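Local coordinates for protein acyl-CoA thioesterase II TesB2 (Mycobacterium marinum, PDB 3U0A) that probably hydrolyses fatty acyl-CoA thioesters, releasing the free fatty acid and coenzyme A, at residues A126-P129 and D130-P133; A194-S197 and D198-L202; I257-Q260 and G261-V265. All coordinates share one frame; numbering follows the deposited sequence. Where two conformers were deposited one is given.

Contact 1: residues A126-P129 and D130-P133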
ATOM      1  N   ALA A 126      -4.588 -21.511 -12.022  1.00 47.11           N
ATOM      2  CA  ALA A 126      -5.544 -20.865 -12.899  1.00 47.55           C
ATOM      3  C   ALA A 126      -5.570 -21.695 -14.184  1.00 48.55           C
ATOM      4  O   ALA A 126      -4.662 -22.523 -14.430  1.00 48.75           O
ATOM      5  CB  ALA A 126      -5.162 -19.419 -13.177  1.00 46.96           C
ATOM      6  N   PRO A 127      -6.647 -21.555 -14.957  1.00 42.71           N
ATOM      7  CA  PRO A 127      -6.657 -22.254 -16.215  1.00 43.16           C
ATOM      8  C   PRO A 127      -5.897 -21.399 -17.211  1.00 43.05           C
ATOM      9  O   PRO A 127      -5.796 -20.188 -17.002  1.00 42.31           O
ATOM     10  CB  PRO A 127      -8.142 -22.354 -16.560  1.00 43.00           C
ATOM     11  CG  PRO A 127      -8.787 -21.267 -15.798  1.00 42.26           C
ATOM     12  CD  PRO A 127      -7.977 -21.062 -14.568  1.00 42.18           C
ATOM     13  N   PRO A 128      -5.339 -22.014 -18.271  1.00 44.04           N
ATOM     14  CA  PRO A 128      -4.645 -21.174 -19.222  1.00 44.21           C
ATOM     15  C   PRO A 128      -5.593 -20.169 -19.888  1.00 43.56           C
ATOM     16  O   PRO A 128      -6.803 -20.389 -19.916  1.00 43.47           O
ATOM     17  CB  PRO A 128      -4.090 -22.174 -20.241  1.00 45.87           C
ATOM     18  CG  PRO A 128      -3.911 -23.425 -19.476  1.00 46.58           C
ATOM     19  CD  PRO A 128      -4.991 -23.435 -18.431  1.00 45.39           C
ATOM     20  N   PRO A 129      -5.052 -19.059 -20.403  1.00 43.43           N
ATOM     21  CA  PRO A 129      -5.935 -18.080 -21.059  1.00 43.24           C
ATOM     22  C   PRO A 129      -6.552 -18.590 -22.358  1.00 44.64           C
ATOM     23  O   PRO A 129      -7.652 -18.202 -22.720  1.00 44.97           O
ATOM     24  CB  PRO A 129      -4.989 -16.912 -21.362  1.00 43.14           C
ATOM     25  CG  PRO A 129      -3.621 -17.527 -21.420  1.00 43.94           C
ATOM     26  CD  PRO A 129      -3.632 -18.665 -20.443  1.00 43.85           C
ATOM     27  N   ASP A 130      -5.828 -19.481 -23.026  1.00 45.88           N
ATOM     28  CA  ASP A 130      -6.202 -19.825 -24.398  0.50 47.77           C
ATOM     29  C   ASP A 130      -7.554 -20.521 -24.502  1.00 48.42           C
ATOM     30  O   ASP A 130      -8.251 -20.357 -25.535  1.00 50.06           O
ATOM     31  CB  ASP A 130      -5.100 -20.598 -25.135  0.50 49.47           C
ATOM     32  CG  ASP A 130      -4.316 -19.707 -26.087  0.50 50.48           C
ATOM     33  OD1 ASP A 130      -4.479 -18.464 -26.001  0.50 49.50           O
ATOM     34  OD2 ASP A 130      -3.549 -20.254 -26.915  0.50 52.49           O
ATOM     35  N   ASP A 131      -7.960 -21.227 -23.449  1.00 47.49           N
ATOM     36  CA  ASP A 131      -9.268 -21.871 -23.428  1.00 48.20           C
ATOM     37  C   ASP A 131     -10.289 -21.050 -22.595  1.00 47.12           C
ATOM     38  O   ASP A 131     -11.261 -21.595 -22.090  1.00 47.64           O
ATOM     39  CB  ASP A 131      -9.140 -23.359 -22.961  1.00 48.57           C
ATOM     40  CG  ASP A 131      -8.412 -23.531 -21.579  1.00 46.97           C
ATOM     41  OD1 ASP A 131      -8.415 -22.576 -20.760  1.00 45.49           O
ATOM     42  OD2 ASP A 131      -7.870 -24.648 -21.311  1.00 48.25           O
ATOM     43  N   LEU A 132     -10.068 -19.740 -22.477  1.00 47.25           N
ATOM     44  CA  LEU A 132     -11.028 -18.858 -21.832  1.00 47.84           C
ATOM     45  C   LEU A 132     -11.493 -17.861 -22.877  1.00 50.97           C
ATOM     46  O   LEU A 132     -10.682 -17.469 -23.718  1.00 50.33           O
ATOM     47  CB  LEU A 132     -10.382 -18.118 -20.659  1.00 44.97           C
ATOM     48  CG  LEU A 132     -10.088 -18.904 -19.383  1.00 43.63           C
ATOM     49  CD1 LEU A 132      -9.451 -17.958 -18.372  1.00 42.01           C
ATOM     50  CD2 LEU A 132     -11.321 -19.577 -18.798  1.00 43.54           C
ATOM     51  N   PRO A 133     -12.782 -17.425 -22.806  1.00 55.36           N
ATOM     52  CA  PRO A 133     -13.472 -16.563 -23.820  1.00 58.83           C
ATOM     53  C   PRO A 133     -13.238 -15.031 -23.732  1.00 59.12           C
ATOM     54  O   PRO A 133     -13.065 -14.379 -24.778  1.00 60.55           O
ATOM     55  CB  PRO A 133     -14.950 -16.859 -23.563  1.00 60.84           C
ATOM     56  CG  PRO A 133     -15.003 -17.081 -22.075  1.00 59.22           C
ATOM     57  CD  PRO A 133     -13.684 -17.729 -21.673  1.00 55.93           C
TER
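Pro129 and Leu132 close a tight turn in the loop between strands 119-120 and 152-156. One backbone hydrogen bond spans it: Leu132 N gives its hydrogen to Pro129 O over 2.9 Å, and the backbone angles of Asp130 and Asp131 between them fit a type I beta turn. The N-H points at the oxygen reasonably well (152°), but the nitrogen stands well above the carbonyl plane.

The apolar pair is Leu132 CD1 against Pro127 CG, 4.2 Å apart. Leu132 CG stands beside its own backbone N (chi1 -73°), which carries the branch back toward Pro127 and Pro128 and leaves CG in van der Waals approach to a carbonyl oxygen, 3.6 Å from Pro128 O. Pro129 and Leu132 both touch Trp175 of strand 171-178, whose NE1 gives a weak hydrogen bond to Pro127 O.

Among the acidic residues, Asp131 swings OD1 to 2.8 Å from Pro128 O. Both are acceptors, so the exact placing of this carboxylate is doubtful.

Pro127, Pro128 and Pro129 have no N-H, so within the turn 126-129 contributes an acceptor, Pro129 O, held by Leu132 N from inside the turn and by Arg155 NH1 from outside it.

Contact 2: residues A194-S197 and D198-L202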
ATOM      1  N   ALA A 194       0.441  -0.805 -14.406  1.00 39.96           N
ATOM      2  CA  ALA A 194      -0.139   0.059 -13.390  1.00 39.92           C
ATOM      3  C   ALA A 194      -1.465   0.641 -13.913  1.00 40.12           C
ATOM      4  O   ALA A 194      -2.447   0.768 -13.167  1.00 40.07           O
ATOM      5  CB  ALA A 194       0.841   1.167 -12.993  1.00 40.15           C
ATOM      6  N   TYR A 195      -1.482   0.942 -15.210  1.00 40.43           N
ATOM      7  CA  TYR A 195      -2.682   1.422 -15.875  1.00 40.82           C
ATOM      8  C   TYR A 195      -3.814   0.392 -15.859  1.00 40.75           C
ATOM      9  O   TYR A 195      -4.962   0.690 -15.450  1.00 40.95           O
ATOM     10  CB  TYR A 195      -2.353   1.812 -17.331  1.00 41.25           C
ATOM     11  CG  TYR A 195      -3.532   2.342 -18.115  1.00 41.85           C
ATOM     12  CD1 TYR A 195      -4.008   3.598 -17.878  1.00 42.29           C
ATOM     13  CD2 TYR A 195      -4.189   1.564 -19.068  1.00 42.11           C
ATOM     14  CE1 TYR A 195      -5.081   4.104 -18.573  1.00 43.00           C
ATOM     15  CE2 TYR A 195      -5.266   2.065 -19.780  1.00 42.82           C
ATOM     16  CZ  TYR A 195      -5.709   3.338 -19.519  1.00 43.28           C
ATOM     17  OH  TYR A 195      -6.781   3.883 -20.176  1.00 44.15           O
ATOM     18  N   MET A 196      -3.512  -0.824 -16.307  1.00 40.60           N
ATOM     19  CA  MET A 196      -4.550  -1.876 -16.331  1.00 40.67           C
ATOM     20  C   MET A 196      -5.071  -2.225 -14.950  1.00 40.38           C
ATOM     21  O   MET A 196      -6.259  -2.502 -14.807  1.00 40.60           O
ATOM     22  CB  MET A 196      -4.082  -3.124 -17.042  1.00 40.68           C
ATOM     23  CG  MET A 196      -4.034  -2.947 -18.548  1.00 41.15           C
ATOM     24  SD  MET A 196      -5.660  -3.008 -19.302  1.00 41.85           S
ATOM     25  CE  MET A 196      -6.111  -4.734 -19.073  1.00 41.86           C
ATOM     26  N   SER A 197      -4.195  -2.189 -13.931  1.00 39.97           N
ATOM     27  CA  SER A 197      -4.637  -2.402 -12.540  1.00 39.74           C
ATOM     28  C   SER A 197      -5.577  -1.267 -12.101  1.00 39.95           C
ATOM     29  O   SER A 197      -6.659  -1.499 -11.593  1.00 40.05           O
ATOM     30  CB  SER A 197      -3.459  -2.530 -11.563  1.00 39.43           C
ATOM     31  OG  SER A 197      -3.875  -2.443 -10.202  1.00 39.30           O
ATOM     32  N   ASP A 198      -5.181  -0.040 -12.353  1.00 40.12           N
ATOM     33  CA  ASP A 198      -6.089   1.057 -12.080  1.00 40.48           C
ATOM     34  C   ASP A 198      -7.465   0.935 -12.775  1.00 40.98           C
ATOM     35  O   ASP A 198      -8.425   1.510 -12.280  1.00 41.31           O
ATOM     36  CB  ASP A 198      -5.420   2.413 -12.388  1.00 40.76           C
ATOM     37  CG  ASP A 198      -4.442   2.842 -11.291  1.00 40.52           C
ATOM     38  OD1 ASP A 198      -4.522   2.278 -10.176  1.00 40.20           O
ATOM     39  OD2 ASP A 198      -3.593   3.719 -11.551  1.00 40.74           O
ATOM     40  N   LEU A 199      -7.550   0.198 -13.897  1.00 41.13           N
ATOM     41  CA  LEU A 199      -8.834  -0.022 -14.601  1.00 41.75           C
ATOM     42  C   LEU A 199      -9.582  -1.214 -14.085  1.00 41.68           C
ATOM     43  O   LEU A 199     -10.783  -1.262 -14.237  1.00 42.26           O
ATOM     44  CB  LEU A 199      -8.671  -0.235 -16.109  1.00 42.14           C
ATOM     45  CG  LEU A 199      -8.009   0.884 -16.897  1.00 42.41           C
ATOM     46  CD1 LEU A 199      -8.162   0.695 -18.404  1.00 43.00           C
ATOM     47  CD2 LEU A 199      -8.525   2.256 -16.479  1.00 42.85           C
ATOM     48  N   THR A 200      -8.887  -2.184 -13.487  1.00 41.10           N
ATOM     49  CA  THR A 200      -9.495  -3.515 -13.241  1.00 41.16           C
ATOM     50  C   THR A 200      -9.561  -4.016 -11.823  1.00 40.79           C
ATOM     51  O   THR A 200     -10.418  -4.803 -11.547  1.00 41.04           O
ATOM     52  CB  THR A 200      -8.783  -4.609 -14.038  1.00 41.09           C
ATOM     53  OG1 THR A 200      -7.443  -4.755 -13.546  1.00 40.52           O
ATOM     54  CG2 THR A 200      -8.772  -4.242 -15.495  1.00 41.54           C
ATOM     55  N   LEU A 201      -8.677  -3.614 -10.931  1.00 40.30           N
ATOM     56  CA  LEU A 201      -8.687  -4.210  -9.579  1.00 40.02           C
ATOM     57  C   LEU A 201      -9.928  -3.938  -8.754  1.00 40.27           C
ATOM     58  O   LEU A 201     -10.441  -4.848  -8.181  1.00 40.34           O
ATOM     59  CB  LEU A 201      -7.470  -3.814  -8.756  1.00 39.60           C
ATOM     60  CG  LEU A 201      -7.286  -4.494  -7.401  1.00 39.40           C
ATOM     61  CD1 LEU A 201      -7.185  -6.007  -7.512  1.00 39.46           C
ATOM     62  CD2 LEU A 201      -6.018  -3.936  -6.778  1.00 39.16           C
ATOM     63  N   LEU A 202     -10.414  -2.715  -8.710  1.00 40.50           N
ATOM     64  CA  LEU A 202     -11.501  -2.366  -7.800  1.00 40.78           C
ATOM     65  C   LEU A 202     -12.809  -3.101  -8.126  1.00 41.34           C
ATOM     66  O   LEU A 202     -13.698  -3.229  -7.257  1.00 41.58           O
ATOM     67  CB  LEU A 202     -11.720  -0.840  -7.738  1.00 41.06           C
ATOM     68  CG  LEU A 202     -10.815  -0.094  -6.735  1.00 40.69           C
ATOM     69  CD1 LEU A 202     -10.952   1.436  -6.850  1.00 41.11           C
ATOM     70  CD2 LEU A 202     -11.092  -0.563  -5.309  1.00 40.52           C
TER
HETATM   71  O   HOH W   1      -4.819  -0.288  -9.142  1.00  2.00           O
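Ser197 and Asp198, adjacent on helix 186-200, share a water: Ser197 OG hands its hydrogen to it at 2.6 Å, and the water gives one to Asp198 OD1 at 2.8 Å. Both side chains reach further. Ser197 OG is also hydrogen-bonded to the OH of Tyr239, and Asp198 OD1 to the ND1 of His223, while the Asp198 side chain packs on Gln270 and Met225.

Next come the bonds of the helix itself. Asp198 N bonds to Ala194 O at 3.0 Å, and Ser197 O takes two donors: Leu201 N, almost perfectly straight (179°) and in the carbonyl plane, and Thr200 N from above that plane. Thr200 OG1 turns back on its own helix, giving its hydrogen to Met196 O at 2.8 Å. Its chi1 of 66° sets the hydroxyl between the backbone N and the carbonyl carbon, within reach of the preceding turn.

Packing is carried by Tyr195 and Leu199, one turn apart. Leu199 CG sits over one ring face, toward the rim, and Leu199 CD1 reaches Tyr195 CE2 at 3.5 Å.

This is the helix of a hotdog fold, packed against strands 217-227, 237-247 and 264-275. Ser197 and Asp198 are its buried polar groups satisfied by a water, Tyr239 and His223, while Tyr195 and Leu199 meet through apolar atoms.

Contact 3: residues I257-Q260 and G261-V265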
ATOM      1  N   ILE A 257       0.468 -10.066  -9.488  1.00 38.80           N
ATOM      2  CA  ILE A 257       0.509 -10.261 -10.911  1.00 39.40           C
ATOM      3  C   ILE A 257       1.649 -11.205 -11.255  1.00 39.89           C
ATOM      4  O   ILE A 257       2.775 -11.015 -10.814  1.00 39.99           O
ATOM      5  CB  ILE A 257       0.627  -8.909 -11.626  1.00 39.77           C
ATOM      6  CG1 ILE A 257      -0.695  -8.182 -11.542  1.00 39.51           C
ATOM      7  CG2 ILE A 257       0.952  -9.093 -13.084  1.00 40.80           C
ATOM      8  CD1 ILE A 257      -0.579  -6.768 -11.076  1.00 39.38           C
ATOM      9  N   PHE A 258       1.324 -12.262 -11.994  1.00 40.38           N
ATOM     10  CA  PHE A 258       2.308 -13.246 -12.395  1.00 40.97           C
ATOM     11  C   PHE A 258       2.424 -13.288 -13.915  1.00 41.98           C
ATOM     12  O   PHE A 258       1.465 -12.988 -14.629  1.00 42.40           O
ATOM     13  CB  PHE A 258       1.914 -14.614 -11.950  1.00 41.10           C
ATOM     14  CG  PHE A 258       1.777 -14.761 -10.502  1.00 40.55           C
ATOM     15  CD1 PHE A 258       2.789 -15.331  -9.772  1.00 40.75           C
ATOM     16  CD2 PHE A 258       0.608 -14.421  -9.867  1.00 40.12           C
ATOM     17  CE1 PHE A 258       2.659 -15.520  -8.408  1.00 40.65           C
ATOM     18  CE2 PHE A 258       0.465 -14.606  -8.512  1.00 39.91           C
ATOM     19  CZ  PHE A 258       1.491 -15.150  -7.772  1.00 40.24           C
ATOM     20  N   THR A 259       3.602 -13.666 -14.389  1.00 42.60           N
ATOM     21  CA  THR A 259       3.776 -14.026 -15.791  1.00 43.87           C
ATOM     22  C   THR A 259       3.200 -15.426 -15.970  1.00 44.32           C
ATOM     23  O   THR A 259       2.894 -16.113 -14.970  1.00 43.70           O
ATOM     24  CB  THR A 259       5.264 -14.055 -16.207  1.00 44.58           C
ATOM     25  OG1 THR A 259       5.916 -15.170 -15.594  1.00 44.43           O
ATOM     26  CG2 THR A 259       5.970 -12.762 -15.783  1.00 44.37           C
ATOM     27  N   GLN A 260       3.088 -15.864 -17.214  1.00 45.70           N
ATOM     28  CA  GLN A 260       2.565 -17.182 -17.471  1.00 46.55           C
ATOM     29  C   GLN A 260       3.527 -18.287 -16.979  1.00 46.49           C
ATOM     30  O   GLN A 260       3.093 -19.347 -16.546  1.00 46.74           O
ATOM     31  CB  GLN A 260       2.276 -17.342 -18.940  1.00 48.40           C
ATOM     32  CG  GLN A 260       1.060 -18.211 -19.195  1.00 49.50           C
ATOM     33  CD  GLN A 260       0.762 -18.355 -20.677  1.00 51.79           C
ATOM     34  OE1 GLN A 260       1.509 -17.837 -21.522  1.00 52.53           O
ATOM     35  NE2 GLN A 260      -0.321 -19.056 -21.001  1.00 53.24           N
ATOM     36  N   GLY A 261       4.827 -18.030 -17.006  1.00 46.39           N
ATOM     37  CA  GLY A 261       5.794 -18.967 -16.433  1.00 46.41           C
ATOM     38  C   GLY A 261       5.843 -18.953 -14.904  1.00 45.26           C
ATOM     39  O   GLY A 261       6.665 -19.650 -14.297  1.00 45.43           O
ATOM     40  N   GLY A 262       4.990 -18.146 -14.271  1.00 44.30           N
ATOM     41  CA  GLY A 262       4.763 -18.257 -12.827  1.00 43.54           C
ATOM     42  C   GLY A 262       5.587 -17.326 -11.978  1.00 42.93           C
ATOM     43  O   GLY A 262       5.607 -17.475 -10.783  1.00 42.67           O
ATOM     44  N   GLU A 263       6.261 -16.364 -12.596  1.00 43.02           N
ATOM     45  CA  GLU A 263       7.022 -15.386 -11.863  1.00 42.81           C
ATOM     46  C   GLU A 263       6.109 -14.310 -11.298  1.00 41.95           C
ATOM     47  O   GLU A 263       5.351 -13.696 -12.040  1.00 41.77           O
ATOM     48  CB  GLU A 263       8.045 -14.699 -12.760  1.00 43.59           C
ATOM     49  CG  GLU A 263       9.114 -15.596 -13.359  1.00 44.62           C
ATOM     50  CD  GLU A 263      10.197 -16.038 -12.353  1.00 45.06           C
ATOM     51  OE1 GLU A 263      10.817 -15.164 -11.682  1.00 45.30           O
ATOM     52  OE2 GLU A 263      10.455 -17.282 -12.261  1.00 45.47           O
ATOM     53  N   LEU A 264       6.217 -14.066  -9.991  1.00 41.66           N
ATOM     54  CA  LEU A 264       5.501 -12.980  -9.328  1.00 41.01           C
ATOM     55  C   LEU A 264       6.269 -11.688  -9.601  1.00 41.42           C
ATOM     56  O   LEU A 264       7.427 -11.575  -9.229  1.00 42.20           O
ATOM     57  CB  LEU A 264       5.396 -13.262  -7.810  1.00 40.97           C
ATOM     58  CG  LEU A 264       4.903 -12.148  -6.905  1.00 40.60           C
ATOM     59  CD1 LEU A 264       3.505 -11.698  -7.286  1.00 39.75           C
ATOM     60  CD2 LEU A 264       4.920 -12.661  -5.492  1.00 41.03           C
ATOM     61  N   VAL A 265       5.608 -10.732 -10.249  1.00 41.16           N
ATOM     62  CA  VAL A 265       6.275  -9.556 -10.784  1.00 41.91           C
ATOM     63  C   VAL A 265       5.790  -8.253 -10.199  1.00 41.69           C
ATOM     64  O   VAL A 265       6.546  -7.292 -10.237  1.00 42.60           O
ATOM     65  CB  VAL A 265       6.146  -9.506 -12.326  1.00 42.46           C
ATOM     66  CG1 VAL A 265       6.717 -10.781 -12.933  1.00 42.91           C
ATOM     67  CG2 VAL A 265       4.703  -9.338 -12.763  1.00 41.89           C
TER
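The tip of the beta hairpin made by strands 250-259 and 264-275 is a type I turn from Thr259 to Gly262 followed by a G1 bulge. Gly262 N bonds to Thr259 O at 3.0 Å to close the turn, and Thr259 N bonds to Glu263 O at 2.9 Å. Gly262 occupies the left-handed region (phi 95°), where a CB would press on the carbonyl oxygen before it. Glu263 N is bonded by the side chain of Thr259: with chi1 at 70°, OG1 of Thr259 faces the returning chain and accepts from Glu263 N at 3.2 Å.

Next along the strands, Phe258 and Leu264 form a non-hydrogen-bonded antiparallel pair. Leu264 lays CD1 over one face of the Phe258 ring, 4.2 Å from the centroid, a CH-pi contact, while Leu264 CB touches Phe258 CE1 at 3.6 Å. Val265 N then bonds nearly straight to Ile257 O at 2.9 Å. Thr259 CG2 meets Val265 CG1 at 3.6 Å, the two side chains roughly at right angles.

Around the hairpin, Ile257 packs on Leu237 and Tyr239 of the adjoining strand 237-247, Phe258 on Pro124, and Leu264 on Met228. Leu264 also packs on Ser245 of the second subunit, so this end of the strand pair reaches the subunit interface.

Each contact is a short continuous stretch, yet they belong to different layers of the fold. Contact 2 is the core member: its centre lies about 5 Å from the centre of the chain, on the helix of the C-terminal hotdog range, with Ser197 OG and Asp198 OD1 hydrogen-bonded within the fold. Contacts 1 and 3 are both partly buried. Contact 3 ends a strand pair in that same range and has strand and turn bonds, where contact 1, a proline-rich loop centred about 23 Å from the centre of the chain, has a single turn bond. Contacts 1 and 3 touch, through Pro129 CD and Gln260 NE2 at 3.4 Å. Contact 2 touches neither, but Tyr239 touches both contact 2 and contact 3.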